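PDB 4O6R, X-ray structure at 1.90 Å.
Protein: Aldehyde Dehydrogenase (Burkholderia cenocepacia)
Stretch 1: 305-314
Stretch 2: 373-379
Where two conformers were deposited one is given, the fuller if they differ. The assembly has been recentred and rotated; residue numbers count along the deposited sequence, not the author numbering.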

# COMPACT_ATOMS: atom_id res chain seq x y z
N PHE A 305 -34.16 -5.06 28.80
CA PHE A 305 -33.93 -5.25 27.38
C PHE A 305 -34.94 -6.26 26.79
O PHE A 305 -35.58 -5.99 25.78
N LEU A 306 -35.07 -7.41 27.45
CA LEU A 306 -35.92 -8.46 26.92
C LEU A 306 -37.38 -8.06 26.89
O LEU A 306 -38.07 -8.39 25.95
N GLU A 307 -37.86 -7.34 27.89
CA GLU A 307 -39.25 -6.96 27.87
C GLU A 307 -39.57 -6.12 26.63
O GLU A 307 -40.61 -6.32 25.96
N ARG A 308 -38.67 -5.19 26.30
CA ARG A 308 -38.87 -4.37 25.13
C ARG A 308 -38.60 -5.14 23.82
O ARG A 308 -39.33 -5.01 22.85
N PHE A 309 -37.55 -5.93 23.81
CA PHE A 309 -37.14 -6.71 22.64
C PHE A 309 -38.16 -7.78 22.25
O PHE A 309 -38.48 -7.94 21.06
N VAL A 310 -38.69 -8.49 23.26
CA VAL A 310 -39.75 -9.48 23.03
C VAL A 310 -41.00 -8.78 22.47
O VAL A 310 -41.59 -9.24 21.50
N ALA A 311 -41.36 -7.64 23.02
CA ALA A 311 -42.52 -6.89 22.51
C ALA A 311 -42.33 -6.51 21.07
O ALA A 311 -43.22 -6.74 20.27
N LEU A 312 -41.16 -5.96 20.72
CA LEU A 312 -40.89 -5.58 19.33
C LEU A 312 -40.97 -6.79 18.38
O LEU A 312 -41.59 -6.73 17.33
N ALA A 313 -40.33 -7.88 18.78
CA ALA A 313 -40.29 -9.10 17.98
C ALA A 313 -41.68 -9.66 17.72
O ALA A 313 -42.00 -10.05 16.58
N SER A 314 -42.52 -9.67 18.76
CA SER A 314 -43.88 -10.20 18.66
C SER A 314 -44.69 -9.36 17.71
O SER A 314 -45.65 -9.85 17.17
N ARG A 373 -42.63 -17.66 13.16
CA ARG A 373 -42.60 -16.40 13.87
C ARG A 373 -41.21 -16.12 14.45
O ARG A 373 -40.46 -17.04 14.71
N PRO A 374 -40.88 -14.84 14.63
CA PRO A 374 -39.63 -14.48 15.30
C PRO A 374 -39.58 -15.17 16.65
O PRO A 374 -40.55 -15.11 17.41
N THR A 375 -38.48 -15.86 16.91
CA THR A 375 -38.36 -16.76 18.05
C THR A 375 -37.17 -16.32 18.93
O THR A 375 -36.08 -16.06 18.42
N ILE A 376 -37.44 -16.18 20.22
CA ILE A 376 -36.47 -15.78 21.23
C ILE A 376 -36.45 -16.82 22.33
O ILE A 376 -37.49 -17.07 22.96
N VAL A 377 -35.28 -17.41 22.59
CA VAL A 377 -35.14 -18.46 23.58
C VAL A 377 -34.05 -18.09 24.55
O VAL A 377 -32.93 -17.83 24.14
N GLU A 378 -34.38 -18.08 25.84
CA GLU A 378 -33.36 -17.90 26.84
C GLU A 378 -32.77 -19.26 27.20
O GLU A 378 -33.50 -20.13 27.67
N ALA A 379 -31.47 -19.44 26.97
CA ALA A 379 -30.83 -20.75 27.17
C ALA A 379 -30.38 -20.97 28.59
O ALA A 379 -29.99 -20.03 29.28

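Helical residues 305-314, part of a longer helix, pack on a short strand, 375-378, through a small, almost wholly apolar contact that buries 294 Å² and contains no hydrogen bond between the two stretches. The axes approach to 9.4 Å and run roughly antiparallel, at 153°, so Ala 313 lies near Pro 374, Val 310 near Ile 376, and Leu 306 near Glu 378. Strand alternation sends Ile 376 and Glu 378 toward the helix, while Thr 375 points away and its OG1 donates to Arg 373 O at 2.8 Å. Ile 376 is the centrepiece, covered over 102 Å². With chi1 m and chi2 t, Ile 376 places CD1 3.6 Å from Phe 309 CE2, 3.7 Å from Ala 313 CB and 3.8 Å from Val 310 CG2. The CA-to-CB bonds of Phe 309 (chi1 t) and Val 310 (chi1 t) point sideways to the second stretch, yet the end of the Phe 309 side chain comes nearer and its ring meets that methyl obliquely. Ala 313 points toward the second stretch, and its short side chain accompanies a close backbone approach: its CA is 6.0 Å from that of Pro 374, its O is 3.6 Å from Pro 374 CG, and the two CB atoms are 4.3 Å apart. Leu 306 (m, t) sets CD1 3.5 Å from Glu 378 OE1, a van der Waals contact; both Glu 378 carboxylate oxygens are hydrogen-bonded elsewhere in the structure.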

# COMPACT_ATOMS: atom_id res chain seq x y z
CB PHE A 305 -32.53 -5.77 27.18
CG PHE A 305 -32.11 -5.80 25.73
CD1 PHE A 305 -32.58 -6.77 24.87
CD2 PHE A 305 -31.22 -4.84 25.24
CE1 PHE A 305 -32.19 -6.80 23.54
CE2 PHE A 305 -30.84 -4.87 23.92
CZ PHE A 305 -31.31 -5.84 23.07
CB LEU A 306 -35.72 -9.75 27.70
CG LEU A 306 -34.36 -10.43 27.47
CD1 LEU A 306 -34.15 -11.54 28.49
CD2 LEU A 306 -34.26 -10.98 26.04
CB GLU A 307 -39.65 -6.22 29.14
CG GLU A 307 -41.14 -5.98 29.25
CD GLU A 307 -41.52 -5.30 30.55
OE1 GLU A 307 -40.60 -4.87 31.29
OE2 GLU A 307 -42.74 -5.17 30.81
CB ARG A 308 -37.99 -3.11 25.22
CG ARG A 308 -38.49 -2.16 26.31
CD ARG A 308 -37.42 -1.21 26.75
NE ARG A 308 -37.14 -0.23 25.70
CZ ARG A 308 -36.25 0.75 25.79
NH1 ARG A 308 -35.47 0.86 26.86
NH2 ARG A 308 -36.08 1.57 24.79
CB PHE A 309 -35.78 -7.35 22.92
CG PHE A 309 -35.23 -8.17 21.79
CD1 PHE A 309 -34.98 -7.61 20.57
CD2 PHE A 309 -34.91 -9.48 21.99
CE1 PHE A 309 -34.45 -8.36 19.52
CE2 PHE A 309 -34.36 -10.25 20.97
CZ PHE A 309 -34.15 -9.70 19.74
CB VAL A 310 -40.07 -10.28 24.31
CG1 VAL A 310 -41.29 -11.14 24.11
CG2 VAL A 310 -38.91 -11.19 24.67
CB ALA A 311 -42.83 -5.67 23.36
CB LEU A 312 -39.50 -4.94 19.23
CG LEU A 312 -39.01 -4.56 17.84
CD1 LEU A 312 -40.02 -3.64 17.17
CD2 LEU A 312 -37.65 -3.91 17.98
CB ALA A 313 -39.42 -10.15 18.66
CB SER A 314 -44.62 -10.17 20.00
OG SER A 314 -44.08 -11.16 20.84
CB ARG A 373 -43.62 -16.39 15.01
CG ARG A 373 -45.06 -16.47 14.52
CD ARG A 373 -46.04 -16.50 15.68
NE ARG A 373 -45.59 -17.45 16.70
CZ ARG A 373 -46.19 -18.60 17.00
NH1 ARG A 373 -45.64 -19.36 17.93
NH2 ARG A 373 -47.35 -18.98 16.41
CB PRO A 374 -39.72 -12.96 15.47
CG PRO A 374 -40.64 -12.52 14.38
CD PRO A 374 -41.62 -13.65 14.17
CB THR A 375 -38.20 -18.19 17.56
OG1 THR A 375 -39.35 -18.57 16.78
CG2 THR A 375 -38.07 -19.14 18.69
CB ILE A 376 -36.85 -14.40 21.82
CG1 ILE A 376 -36.84 -13.33 20.74
CG2 ILE A 376 -35.89 -13.98 22.94
CD1 ILE A 376 -37.44 -12.02 21.22
CB VAL A 377 -34.72 -19.81 22.95
CG1 VAL A 377 -34.46 -20.84 24.01
CG2 VAL A 377 -35.77 -20.30 21.99
CB GLU A 378 -33.90 -17.16 28.05
CG GLU A 378 -32.79 -16.80 29.03
CD GLU A 378 -32.99 -15.46 29.76
OE1 GLU A 378 -34.08 -14.85 29.76
OE2 GLU A 378 -32.01 -15.05 30.36
CB ALA A 379 -29.64 -20.94 26.25